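Acetyl-CoA acetyltransferase (Mycobacterium smegmatis, PDB 4EGV) is a monomeric thiolase-like protein of type 1 that probably has acyltransferase activity. Local coordinates at residues A[39-47]-A[138-146]; A[220-231]-A[367-376]. All coordinates share one frame; numbering follows the deposited sequence.

Interaction 1: residues A[39-47]-A[138-146]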
ATOM      1  N   GLY A  39     -12.455  17.527 -17.777  1.00 55.12           N
ATOM      2  CA  GLY A  39     -11.884  16.325 -17.218  1.00 55.03           C
ATOM      3  C   GLY A  39     -12.947  15.281 -16.996  1.00 54.04           C
ATOM      4  O   GLY A  39     -13.984  15.577 -16.466  1.00 53.68           O
HETATM    5  N   MSE A  40     -12.663  14.050 -17.398  1.00 52.83           N
HETATM    6  CA  MSE A  40     -13.533  12.896 -17.186  1.00 51.50           C
HETATM    7  C   MSE A  40     -13.947  12.606 -15.741  1.00 48.98           C
HETATM    8  O   MSE A  40     -13.241  12.847 -14.814  1.00 48.31           O
HETATM    9  CB  MSE A  40     -12.863  11.665 -17.736  1.00 52.48           C
HETATM   10  CG  MSE A  40     -13.057  11.388 -19.200  1.00 55.99           C
HETATM   11 SE   MSE A  40     -12.121   9.800 -19.648  1.00 63.84          SE
HETATM   12  CE  MSE A  40     -11.897  10.102 -21.435  1.00 64.26           C
ATOM     13  N   SER A  41     -15.127  12.071 -15.581  1.00 46.58           N
ATOM     14  CA  SER A  41     -15.625  11.773 -14.273  1.00 44.30           C
ATOM     15  C   SER A  41     -14.966  10.514 -13.806  1.00 43.39           C
ATOM     16  O   SER A  41     -14.358   9.826 -14.575  1.00 42.53           O
ATOM     17  CB  SER A  41     -17.136  11.639 -14.290  1.00 43.75           C
ATOM     18  OG  SER A  41     -17.527  10.392 -14.720  1.00 40.96           O
ATOM     19  N   SER A  42     -15.068  10.216 -12.535  1.00 41.80           N
ATOM     20  CA  SER A  42     -14.422   9.009 -12.059  1.00 41.11           C
ATOM     21  C   SER A  42     -15.089   7.726 -12.639  1.00 40.43           C
ATOM     22  O   SER A  42     -14.387   6.758 -12.920  1.00 40.10           O
ATOM     23  CB  SER A  42     -14.209   9.026 -10.526  1.00 41.12           C
ATOM     24  OG  SER A  42     -15.271   8.444  -9.785  1.00 41.63           O
ATOM     25  N   VAL A  43     -16.419   7.759 -12.872  1.00 39.65           N
ATOM     26  CA  VAL A  43     -17.141   6.692 -13.583  1.00 38.07           C
ATOM     27  C   VAL A  43     -16.538   6.535 -14.956  1.00 37.69           C
ATOM     28  O   VAL A  43     -16.165   5.440 -15.334  1.00 37.90           O
ATOM     29  CB  VAL A  43     -18.683   6.938 -13.624  1.00 38.07           C
ATOM     30  CG1 VAL A  43     -19.366   6.184 -14.748  1.00 36.42           C
ATOM     31  CG2 VAL A  43     -19.308   6.573 -12.289  1.00 36.88           C
ATOM     32  N   GLU A  44     -16.390   7.633 -15.680  1.00 37.39           N
ATOM     33  CA  GLU A  44     -15.879   7.580 -17.062  1.00 37.44           C
ATOM     34  C   GLU A  44     -14.475   6.920 -17.155  1.00 35.60           C
ATOM     35  O   GLU A  44     -14.188   6.159 -18.080  1.00 34.46           O
ATOM     36  CB  GLU A  44     -15.930   8.985 -17.759  1.00 37.64           C
ATOM     37  CG  GLU A  44     -17.378   9.519 -18.161  1.00 41.48           C
ATOM     38  CD  GLU A  44     -17.424  11.028 -18.680  1.00 46.39           C
ATOM     39  OE1 GLU A  44     -16.959  11.975 -17.992  1.00 45.92           O
ATOM     40  OE2 GLU A  44     -17.941  11.266 -19.793  1.00 46.01           O
ATOM     41  N   LEU A  45     -13.632   7.221 -16.178  1.00 34.36           N
ATOM     42  CA  LEU A  45     -12.265   6.691 -16.111  1.00 33.34           C
ATOM     43  C   LEU A  45     -12.163   5.179 -15.824  1.00 33.14           C
ATOM     44  O   LEU A  45     -11.327   4.456 -16.381  1.00 31.72           O
ATOM     45  CB  LEU A  45     -11.466   7.440 -15.059  1.00 33.04           C
ATOM     46  CG  LEU A  45     -11.066   8.900 -15.311  1.00 33.20           C
ATOM     47  CD1 LEU A  45     -10.625   9.611 -14.041  1.00 31.13           C
ATOM     48  CD2 LEU A  45     -10.060   9.088 -16.424  1.00 30.35           C
ATOM     49  N   ALA A  46     -13.030   4.727 -14.928  1.00 33.02           N
ATOM     50  CA  ALA A  46     -13.163   3.340 -14.593  1.00 32.67           C
ATOM     51  C   ALA A  46     -13.772   2.612 -15.763  1.00 32.15           C
ATOM     52  O   ALA A  46     -13.488   1.470 -15.983  1.00 32.28           O
ATOM     53  CB  ALA A  46     -14.038   3.190 -13.346  1.00 32.44           C
ATOM     54  N   THR A  47     -14.619   3.283 -16.504  1.00 32.33           N
ATOM     55  CA  THR A  47     -15.239   2.726 -17.708  1.00 32.51           C
ATOM     56  C   THR A  47     -14.209   2.480 -18.816  1.00 32.37           C
ATOM     57  O   THR A  47     -14.121   1.422 -19.355  1.00 31.63           O
ATOM     58  CB  THR A  47     -16.390   3.653 -18.162  1.00 32.53           C
ATOM     59  OG1 THR A  47     -17.390   3.636 -17.133  1.00 31.62           O
ATOM     60  CG2 THR A  47     -16.969   3.217 -19.485  1.00 31.03           C
ATOM     61  N   LEU A 138     -15.675  -8.540 -12.409  1.00 32.53           N
ATOM     62  CA  LEU A 138     -14.925  -7.356 -12.823  1.00 30.92           C
ATOM     63  C   LEU A 138     -14.621  -6.448 -11.637  1.00 30.06           C
ATOM     64  O   LEU A 138     -15.495  -6.050 -10.911  1.00 29.14           O
ATOM     65  CB  LEU A 138     -15.663  -6.559 -13.925  1.00 30.91           C
ATOM     66  CG  LEU A 138     -14.899  -5.369 -14.528  1.00 30.28           C
ATOM     67  CD1 LEU A 138     -13.602  -5.855 -15.206  1.00 29.95           C
ATOM     68  CD2 LEU A 138     -15.723  -4.574 -15.499  1.00 26.65           C
ATOM     69  N   ILE A 139     -13.348  -6.137 -11.459  1.00 29.64           N
ATOM     70  CA  ILE A 139     -12.879  -5.237 -10.437  1.00 29.52           C
ATOM     71  C   ILE A 139     -12.361  -3.939 -11.082  1.00 28.54           C
ATOM     72  O   ILE A 139     -11.788  -3.971 -12.162  1.00 28.22           O
ATOM     73  CB  ILE A 139     -11.797  -5.969  -9.653  1.00 30.28           C
ATOM     74  CG1 ILE A 139     -12.431  -7.056  -8.794  1.00 31.78           C
ATOM     75  CG2 ILE A 139     -10.978  -5.050  -8.751  1.00 31.05           C
ATOM     76  CD1 ILE A 139     -11.425  -8.114  -8.346  1.00 34.69           C
ATOM     77  N   PHE A 140     -12.595  -2.795 -10.466  1.00 27.49           N
ATOM     78  CA  PHE A 140     -12.135  -1.558 -11.068  1.00 27.40           C
ATOM     79  C   PHE A 140     -12.008  -0.472 -10.015  1.00 27.66           C
ATOM     80  O   PHE A 140     -12.510  -0.610  -8.904  1.00 26.20           O
ATOM     81  CB  PHE A 140     -13.034  -1.102 -12.238  1.00 27.94           C
ATOM     82  CG  PHE A 140     -14.499  -1.157 -11.929  1.00 29.03           C
ATOM     83  CD1 PHE A 140     -15.087  -0.222 -11.090  1.00 27.46           C
ATOM     84  CD2 PHE A 140     -15.281  -2.185 -12.436  1.00 30.57           C
ATOM     85  CE1 PHE A 140     -16.436  -0.283 -10.773  1.00 29.33           C
ATOM     86  CE2 PHE A 140     -16.671  -2.268 -12.104  1.00 32.74           C
ATOM     87  CZ  PHE A 140     -17.228  -1.299 -11.274  1.00 32.07           C
ATOM     88  N   GLY A 141     -11.296   0.599 -10.353  1.00 28.12           N
ATOM     89  CA  GLY A 141     -11.165   1.730  -9.460  1.00 30.03           C
ATOM     90  C   GLY A 141     -10.666   2.898 -10.258  1.00 31.72           C
ATOM     91  O   GLY A 141     -10.251   2.695 -11.360  1.00 31.77           O
ATOM     92  N   SER A 142     -10.683   4.107  -9.708  1.00 34.18           N
ATOM     93  CA  SER A 142     -10.277   5.321 -10.438  1.00 36.90           C
ATOM     94  C   SER A 142     -10.112   6.515  -9.525  1.00 39.55           C
ATOM     95  O   SER A 142     -10.545   6.504  -8.383  1.00 39.77           O
ATOM     96  CB  SER A 142     -11.254   5.689 -11.577  1.00 36.33           C
ATOM     97  OG  SER A 142     -12.585   5.809 -11.120  1.00 35.30           O
ATOM     98  N   GLU A 143      -9.457   7.557 -10.025  1.00 43.13           N
ATOM     99  CA  GLU A 143      -9.380   8.814  -9.312  1.00 46.07           C
ATOM    100  C   GLU A 143      -9.311   9.982 -10.243  1.00 47.65           C
ATOM    101  O   GLU A 143      -8.877   9.858 -11.370  1.00 47.21           O
ATOM    102  CB  GLU A 143      -8.245   8.852  -8.319  1.00 46.24           C
ATOM    103  CG  GLU A 143      -7.048   8.004  -8.636  1.00 50.71           C
ATOM    104  CD  GLU A 143      -6.071   7.916  -7.435  1.00 56.35           C
ATOM    105  OE1 GLU A 143      -5.863   6.780  -6.857  1.00 56.49           O
ATOM    106  OE2 GLU A 143      -5.540   9.013  -7.079  1.00 57.16           O
ATOM    107  N   ASN A 144      -9.752  11.117  -9.704  1.00 50.57           N
ATOM    108  CA  ASN A 144      -9.959  12.412 -10.350  1.00 52.72           C
ATOM    109  C   ASN A 144      -8.938  13.499  -9.924  1.00 54.25           C
ATOM    110  O   ASN A 144      -8.302  13.391  -8.863  1.00 53.84           O
ATOM    111  CB  ASN A 144     -11.332  12.895  -9.898  1.00 53.15           C
ATOM    112  CG  ASN A 144     -12.292  12.961 -10.992  1.00 53.80           C
ATOM    113  OD1 ASN A 144     -11.908  13.129 -12.141  1.00 54.88           O
ATOM    114  ND2 ASN A 144     -13.567  12.867 -10.662  1.00 53.85           N
ATOM    115  N   THR A 145      -8.788  14.564 -10.723  1.00 56.18           N
ATOM    116  CA  THR A 145      -8.132  15.802 -10.205  1.00 57.99           C
ATOM    117  C   THR A 145      -9.063  16.493  -9.186  1.00 58.87           C
ATOM    118  O   THR A 145      -8.591  17.173  -8.285  1.00 58.89           O
ATOM    119  CB  THR A 145      -7.680  16.839 -11.303  1.00 57.96           C
ATOM    120  OG1 THR A 145      -8.763  17.089 -12.196  1.00 58.14           O
ATOM    121  CG2 THR A 145      -6.459  16.346 -12.109  1.00 58.18           C
ATOM    122  N   SER A 146     -10.378  16.254  -9.307  1.00 59.89           N
ATOM    123  CA  SER A 146     -11.423  16.883  -8.439  1.00 59.86           C
ATOM    124  C   SER A 146     -12.229  15.872  -7.591  1.00 59.27           C
ATOM    125  O   SER A 146     -11.739  15.351  -6.584  1.00 58.12           O
ATOM    126  CB  SER A 146     -12.364  17.753  -9.297  1.00 59.74           C
ATOM    127  OG  SER A 146     -11.591  18.689 -10.039  1.00 58.71           O
TER
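S142 on strand 138-143 reaches up to the first turn of helix 42-47, and its hydroxyl makes the one clear hydrogen bond between the two segments: S142 OG donates to S42 O over 2.7 Å. Its CB already points to the helix, and chi1 of 54°, with OG between the backbone N and the carbonyl carbon, brings the hydroxyl to S42 O. It meets S42 O from above the carbonyl plane, 41° out of it, while A46 N of the helix's own bonding pattern comes from the opposite face, so one oxygen is gripped by two donors. Apolar contacts flank this bond. The methyl of A46 lies 3.7 Å from S142 OG, and A46 CB also comes to 4.2 Å from F140 CD1, meeting the ring obliquely; V97 of helix 93-101 touches both A46 and F140. L45 CB packs on S142 CB at 3.9 Å, and its CD1 branch lies by the carbonyl of E143. Within 39-47 the start of the helix is closed by a capping box: E44 N donates to S41 OG (3.1 Å), and S41 N returns a bond to E44 OE1 (3.0 Å) on the anti lone pair. The helix crosses the strand at 133°, their axes 7.1 Å apart at the closest, an example of the helix-on-sheet packing of the layered thiolase fold.

Interaction 2: residues A[220-231]-A[367-376]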
ATOM      1  N   LEU A 220      16.640   4.212  -1.804  1.00 45.51           N
ATOM      2  CA  LEU A 220      15.500   3.374  -2.022  1.00 44.77           C
ATOM      3  C   LEU A 220      14.621   3.924  -3.153  1.00 44.60           C
ATOM      4  O   LEU A 220      14.231   3.170  -4.053  1.00 44.20           O
ATOM      5  CB  LEU A 220      14.709   3.247  -0.723  1.00 44.69           C
ATOM      6  CG  LEU A 220      13.468   2.376  -0.785  1.00 43.96           C
ATOM      7  CD1 LEU A 220      13.841   0.959  -0.859  1.00 43.55           C
ATOM      8  CD2 LEU A 220      12.628   2.651   0.383  1.00 42.94           C
ATOM      9  N   PHE A 221      14.344   5.227  -3.117  1.00 44.17           N
ATOM     10  CA  PHE A 221      13.339   5.844  -3.993  1.00 44.23           C
ATOM     11  C   PHE A 221      13.755   6.281  -5.394  1.00 43.89           C
ATOM     12  O   PHE A 221      12.878   6.424  -6.267  1.00 43.19           O
ATOM     13  CB  PHE A 221      12.653   7.018  -3.295  1.00 44.55           C
ATOM     14  CG  PHE A 221      11.362   6.662  -2.609  1.00 44.58           C
ATOM     15  CD1 PHE A 221      11.117   5.374  -2.155  1.00 45.33           C
ATOM     16  CD2 PHE A 221      10.410   7.639  -2.369  1.00 45.24           C
ATOM     17  CE1 PHE A 221       9.936   5.069  -1.514  1.00 45.55           C
ATOM     18  CE2 PHE A 221       9.237   7.332  -1.700  1.00 45.64           C
ATOM     19  CZ  PHE A 221       8.998   6.043  -1.291  1.00 44.80           C
ATOM     20  N   ALA A 222      15.056   6.504  -5.608  1.00 43.90           N
ATOM     21  CA  ALA A 222      15.536   6.971  -6.924  1.00 43.61           C
ATOM     22  C   ALA A 222      15.301   5.944  -8.040  1.00 43.43           C
ATOM     23  O   ALA A 222      14.816   6.316  -9.121  1.00 42.97           O
ATOM     24  CB  ALA A 222      16.973   7.440  -6.876  1.00 43.48           C
ATOM     25  N   PRO A 223      15.613   4.650  -7.778  1.00 43.46           N
ATOM     26  CA  PRO A 223      15.277   3.593  -8.724  1.00 43.76           C
ATOM     27  C   PRO A 223      13.774   3.489  -9.044  1.00 43.69           C
ATOM     28  O   PRO A 223      13.415   3.134 -10.160  1.00 43.73           O
ATOM     29  CB  PRO A 223      15.749   2.322  -8.008  1.00 43.74           C
ATOM     30  CG  PRO A 223      16.744   2.756  -7.059  1.00 43.62           C
ATOM     31  CD  PRO A 223      16.423   4.130  -6.657  1.00 43.44           C
ATOM     32  N   PHE A 224      12.927   3.777  -8.058  1.00 43.43           N
ATOM     33  CA  PHE A 224      11.481   3.986  -8.263  1.00 42.99           C
ATOM     34  C   PHE A 224      11.107   5.051  -9.318  1.00 42.39           C
ATOM     35  O   PHE A 224      10.355   4.760 -10.246  1.00 41.79           O
ATOM     36  CB  PHE A 224      10.807   4.314  -6.939  1.00 42.90           C
ATOM     37  CG  PHE A 224      10.589   3.138  -6.078  1.00 43.42           C
ATOM     38  CD1 PHE A 224       9.312   2.737  -5.746  1.00 46.01           C
ATOM     39  CD2 PHE A 224      11.646   2.413  -5.605  1.00 43.85           C
ATOM     40  CE1 PHE A 224       9.101   1.620  -4.945  1.00 46.51           C
ATOM     41  CE2 PHE A 224      11.439   1.297  -4.819  1.00 44.21           C
ATOM     42  CZ  PHE A 224      10.182   0.908  -4.482  1.00 45.03           C
ATOM     43  N   SER A 225      11.648   6.259  -9.185  1.00 41.92           N
ATOM     44  CA  SER A 225      11.283   7.337 -10.083  1.00 42.07           C
ATOM     45  C   SER A 225      11.821   7.129 -11.476  1.00 42.33           C
ATOM     46  O   SER A 225      11.274   7.671 -12.429  1.00 41.93           O
ATOM     47  CB  SER A 225      11.622   8.738  -9.532  1.00 42.04           C
ATOM     48  OG  SER A 225      13.000   8.996  -9.510  1.00 41.43           O
ATOM     49  N   LYS A 226      12.865   6.311 -11.604  1.00 43.03           N
ATOM     50  CA  LYS A 226      13.375   5.963 -12.910  1.00 43.65           C
ATOM     51  C   LYS A 226      12.419   5.059 -13.677  1.00 43.05           C
ATOM     52  O   LYS A 226      12.110   5.322 -14.841  1.00 43.15           O
ATOM     53  CB  LYS A 226      14.735   5.306 -12.798  1.00 44.43           C
ATOM     54  CG  LYS A 226      15.275   4.933 -14.167  1.00 49.01           C
ATOM     55  CD  LYS A 226      16.778   4.637 -14.224  1.00 55.48           C
ATOM     56  CE  LYS A 226      17.064   3.128 -14.167  1.00 57.57           C
ATOM     57  NZ  LYS A 226      17.137   2.667 -12.771  1.00 59.27           N
ATOM     58  N   VAL A 227      11.960   3.993 -13.022  1.00 42.36           N
ATOM     59  CA  VAL A 227      10.931   3.121 -13.565  1.00 41.73           C
ATOM     60  C   VAL A 227       9.667   3.926 -13.878  1.00 41.37           C
ATOM     61  O   VAL A 227       9.023   3.701 -14.869  1.00 40.85           O
ATOM     62  CB  VAL A 227      10.625   1.948 -12.587  1.00 42.13           C
ATOM     63  CG1 VAL A 227       9.307   1.231 -12.922  1.00 41.13           C
ATOM     64  CG2 VAL A 227      11.780   0.967 -12.543  1.00 41.39           C
ATOM     65  N   ALA A 228       9.338   4.877 -13.026  1.00 41.31           N
ATOM     66  CA  ALA A 228       8.164   5.668 -13.189  1.00 41.98           C
ATOM     67  C   ALA A 228       8.214   6.522 -14.426  1.00 42.84           C
ATOM     68  O   ALA A 228       7.188   6.727 -15.054  1.00 43.14           O
ATOM     69  CB  ALA A 228       7.921   6.508 -11.972  1.00 41.26           C
ATOM     70  N   ALA A 229       9.398   7.004 -14.788  1.00 44.00           N
ATOM     71  CA  ALA A 229       9.529   7.949 -15.904  1.00 45.07           C
ATOM     72  C   ALA A 229       9.347   7.279 -17.270  1.00 45.65           C
ATOM     73  O   ALA A 229       8.908   7.916 -18.233  1.00 45.03           O
ATOM     74  CB  ALA A 229      10.832   8.714 -15.835  1.00 44.77           C
ATOM     75  N   LYS A 230       9.647   5.986 -17.331  1.00 46.59           N
ATOM     76  CA  LYS A 230       9.494   5.202 -18.557  1.00 48.00           C
ATOM     77  C   LYS A 230       8.143   4.512 -18.665  1.00 47.45           C
ATOM     78  O   LYS A 230       7.839   3.892 -19.675  1.00 47.49           O
ATOM     79  CB  LYS A 230      10.601   4.159 -18.667  1.00 48.80           C
ATOM     80  CG  LYS A 230      11.993   4.729 -18.921  1.00 52.79           C
ATOM     81  CD  LYS A 230      13.046   3.650 -18.605  1.00 59.00           C
ATOM     82  CE  LYS A 230      14.435   4.267 -18.584  1.00 61.66           C
ATOM     83  NZ  LYS A 230      15.418   3.541 -17.722  1.00 62.38           N
ATOM     84  N   ASN A 231       7.342   4.614 -17.616  1.00 47.03           N
ATOM     85  CA  ASN A 231       5.989   4.105 -17.633  1.00 46.67           C
ATOM     86  C   ASN A 231       5.061   5.158 -18.264  1.00 46.49           C
ATOM     87  O   ASN A 231       4.932   6.257 -17.735  1.00 46.29           O
ATOM     88  CB  ASN A 231       5.577   3.738 -16.202  1.00 46.56           C
ATOM     89  CG  ASN A 231       4.210   3.059 -16.114  1.00 45.70           C
ATOM     90  OD1 ASN A 231       3.433   3.064 -17.042  1.00 45.06           O
ATOM     91  ND2 ASN A 231       3.930   2.480 -14.974  1.00 43.87           N
ATOM     92  N   LEU A 367      12.071  -3.282  -6.996  1.00 44.22           N
ATOM     93  CA  LEU A 367      10.948  -3.382  -6.038  1.00 43.47           C
ATOM     94  C   LEU A 367       9.615  -2.805  -6.537  1.00 42.49           C
ATOM     95  O   LEU A 367       8.631  -2.829  -5.832  1.00 41.53           O
ATOM     96  CB  LEU A 367      11.330  -2.770  -4.690  1.00 43.72           C
ATOM     97  CG  LEU A 367      12.663  -3.258  -4.133  1.00 43.98           C
ATOM     98  CD1 LEU A 367      13.060  -2.378  -2.989  1.00 43.70           C
ATOM     99  CD2 LEU A 367      12.541  -4.707  -3.692  1.00 43.79           C
ATOM    100  N   THR A 368       9.593  -2.322  -7.770  1.00 41.91           N
ATOM    101  CA  THR A 368       8.380  -1.762  -8.363  1.00 41.19           C
ATOM    102  C   THR A 368       8.209  -2.120  -9.837  1.00 40.58           C
ATOM    103  O   THR A 368       9.150  -2.299 -10.577  1.00 40.10           O
ATOM    104  CB  THR A 368       8.291  -0.220  -8.154  1.00 41.27           C
ATOM    105  OG1 THR A 368       7.006   0.234  -8.552  1.00 39.99           O
ATOM    106  CG2 THR A 368       9.378   0.523  -8.944  1.00 40.69           C
ATOM    107  N   LEU A 369       6.979  -2.251 -10.240  1.00 40.35           N
ATOM    108  CA  LEU A 369       6.688  -2.510 -11.606  1.00 40.88           C
ATOM    109  C   LEU A 369       6.091  -1.274 -12.255  1.00 40.63           C
ATOM    110  O   LEU A 369       6.068  -1.143 -13.445  1.00 40.07           O
ATOM    111  CB  LEU A 369       5.676  -3.633 -11.670  1.00 41.10           C
ATOM    112  CG  LEU A 369       6.220  -5.016 -11.441  1.00 41.67           C
ATOM    113  CD1 LEU A 369       5.058  -5.998 -11.329  1.00 41.62           C
ATOM    114  CD2 LEU A 369       7.128  -5.361 -12.592  1.00 41.66           C
ATOM    115  N   THR A 370       5.603  -0.379 -11.426  1.00 41.02           N
ATOM    116  CA  THR A 370       4.819   0.732 -11.849  1.00 41.83           C
ATOM    117  C   THR A 370       5.646   2.023 -11.808  1.00 41.90           C
ATOM    118  O   THR A 370       5.574   2.870 -12.690  1.00 41.12           O
ATOM    119  CB  THR A 370       3.601   0.820 -10.923  1.00 41.79           C
ATOM    120  OG1 THR A 370       2.661  -0.189 -11.280  1.00 42.63           O
ATOM    121  CG2 THR A 370       2.944   2.103 -11.067  1.00 42.47           C
ATOM    122  N   GLY A 371       6.425   2.141 -10.781  1.00 42.31           N
ATOM    123  CA  GLY A 371       7.137   3.346 -10.558  1.00 43.04           C
ATOM    124  C   GLY A 371       6.847   3.854  -9.189  1.00 43.83           C
ATOM    125  O   GLY A 371       7.546   4.671  -8.715  1.00 43.58           O
ATOM    126  N   GLY A 372       5.783   3.375  -8.567  1.00 44.71           N
ATOM    127  CA  GLY A 372       5.455   3.746  -7.212  1.00 45.79           C
ATOM    128  C   GLY A 372       4.736   5.042  -7.036  1.00 46.39           C
ATOM    129  O   GLY A 372       4.533   5.736  -7.975  1.00 46.40           O
ATOM    130  N   LEU A 373       4.375   5.357  -5.806  1.00 46.64           N
ATOM    131  CA  LEU A 373       3.337   6.317  -5.513  1.00 47.02           C
ATOM    132  C   LEU A 373       3.639   7.790  -5.656  1.00 47.59           C
ATOM    133  O   LEU A 373       2.981   8.487  -6.391  1.00 48.13           O
ATOM    134  CB  LEU A 373       2.650   6.036  -4.199  1.00 46.94           C
ATOM    135  CG  LEU A 373       1.244   5.535  -4.407  1.00 46.33           C
ATOM    136  CD1 LEU A 373       0.674   5.110  -3.189  1.00 45.48           C
ATOM    137  CD2 LEU A 373       0.374   6.512  -5.065  1.00 43.97           C
ATOM    138  N   PRO A 374       4.622   8.301  -4.976  1.00 47.11           N
ATOM    139  CA  PRO A 374       4.861   9.683  -5.249  1.00 46.38           C
ATOM    140  C   PRO A 374       4.863   9.817  -6.765  1.00 45.98           C
ATOM    141  O   PRO A 374       4.104  10.610  -7.292  1.00 46.45           O
ATOM    142  CB  PRO A 374       6.236   9.914  -4.654  1.00 46.37           C
ATOM    143  CG  PRO A 374       6.433   8.860  -3.805  1.00 46.54           C
ATOM    144  CD  PRO A 374       5.775   7.705  -4.315  1.00 46.90           C
ATOM    145  N   PHE A 375       5.690   9.020  -7.434  1.00 44.29           N
ATOM    146  CA  PHE A 375       6.136   9.266  -8.784  1.00 42.65           C
ATOM    147  C   PHE A 375       5.160   8.903  -9.864  1.00 41.57           C
ATOM    148  O   PHE A 375       5.047   9.573 -10.816  1.00 40.84           O
ATOM    149  CB  PHE A 375       7.487   8.593  -9.036  1.00 42.98           C
ATOM    150  CG  PHE A 375       8.454   8.719  -7.921  1.00 42.43           C
ATOM    151  CD1 PHE A 375       9.096   9.890  -7.678  1.00 42.27           C
ATOM    152  CD2 PHE A 375       8.703   7.674  -7.086  1.00 40.83           C
ATOM    153  CE1 PHE A 375       9.955   9.985  -6.626  1.00 42.01           C
ATOM    154  CE2 PHE A 375       9.549   7.789  -6.077  1.00 39.69           C
ATOM    155  CZ  PHE A 375      10.179   8.930  -5.845  1.00 40.57           C
ATOM    156  N   PHE A 376       4.480   7.804  -9.690  1.00 40.33           N
ATOM    157  CA  PHE A 376       3.494   7.289 -10.625  1.00 39.60           C
ATOM    158  C   PHE A 376       2.268   8.192 -10.727  1.00 39.79           C
ATOM    159  O   PHE A 376       1.699   8.325 -11.799  1.00 39.24           O
ATOM    160  CB  PHE A 376       3.092   5.842 -10.282  1.00 39.22           C
ATOM    161  CG  PHE A 376       2.037   5.249 -11.211  1.00 37.60           C
ATOM    162  CD1 PHE A 376       2.324   4.965 -12.543  1.00 36.24           C
ATOM    163  CD2 PHE A 376       0.759   4.950 -10.744  1.00 36.47           C
ATOM    164  CE1 PHE A 376       1.365   4.404 -13.387  1.00 34.01           C
ATOM    165  CE2 PHE A 376      -0.210   4.392 -11.585  1.00 34.59           C
ATOM    166  CZ  PHE A 376       0.094   4.145 -12.912  1.00 34.11           C
TER
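A glycine-containing loop running into the short helix 373-376 lies along helix 220-230 of this thiolase-like protein, and F375 is its knob, set in a hole formed by F221, F224, S225 and A228. S225 CB sits over one face of the F375 ring, 3.5 Å from its centroid in a CH-pi contact, and P374 CB covers the opposite face. The edge of F375 is directed at the face of F221 in an offset edge-to-face pair, planes at 75°. A228 CB touches both F375 CB and G371 CA, each at 3.6 Å. The two backbones come close at G371, which, with no side chain, brings its CA to 3.7 Å from A228 CA; G371 CA also makes a CH...O contact with F224 O. The F224 ring is covered on one face by T368 CG2, 4.1 Å from the centroid. T368 OG1, anti to the backbone N at chi1 -171°, turns back to accept from T370 N and G371 N (3.0 Å), which leaves the methyl CG2 directed at F224. At the far end N231 ND2 donates to T370 O over 2.8 Å, nearly straight at 166° and on a lone pair in the carbonyl plane; N231 OD1 accepts from Y233 N. Helix and loop are thus joined by an aromatic knob-into-hole, a close glycine approach and an ST motif bracing the loop.

How the interactions relate
Both segments of interaction 1 precede those of interaction 2 in the chain; the centres are 22 Å apart and the nearest atoms about 6 Å, so the two do not meet. Interaction 1 sets helix 42-56 against strand 136-143, in the half of the core with strands 107-110, 70-73, 271-279 and 20-29. Interaction 2 joins helix 210-230 to the loop 367-372, which comes after helix 348-357 and is held to strand 337-342 by the bond of L369 N to D341; that strand belongs, as in thiolases, to the other half, with 294-303, 402-409 and 414-421. The contacts thus pack helices on different parts of the core, tied by E143 OE2 accepting from L379 N, just beyond helix 373-376.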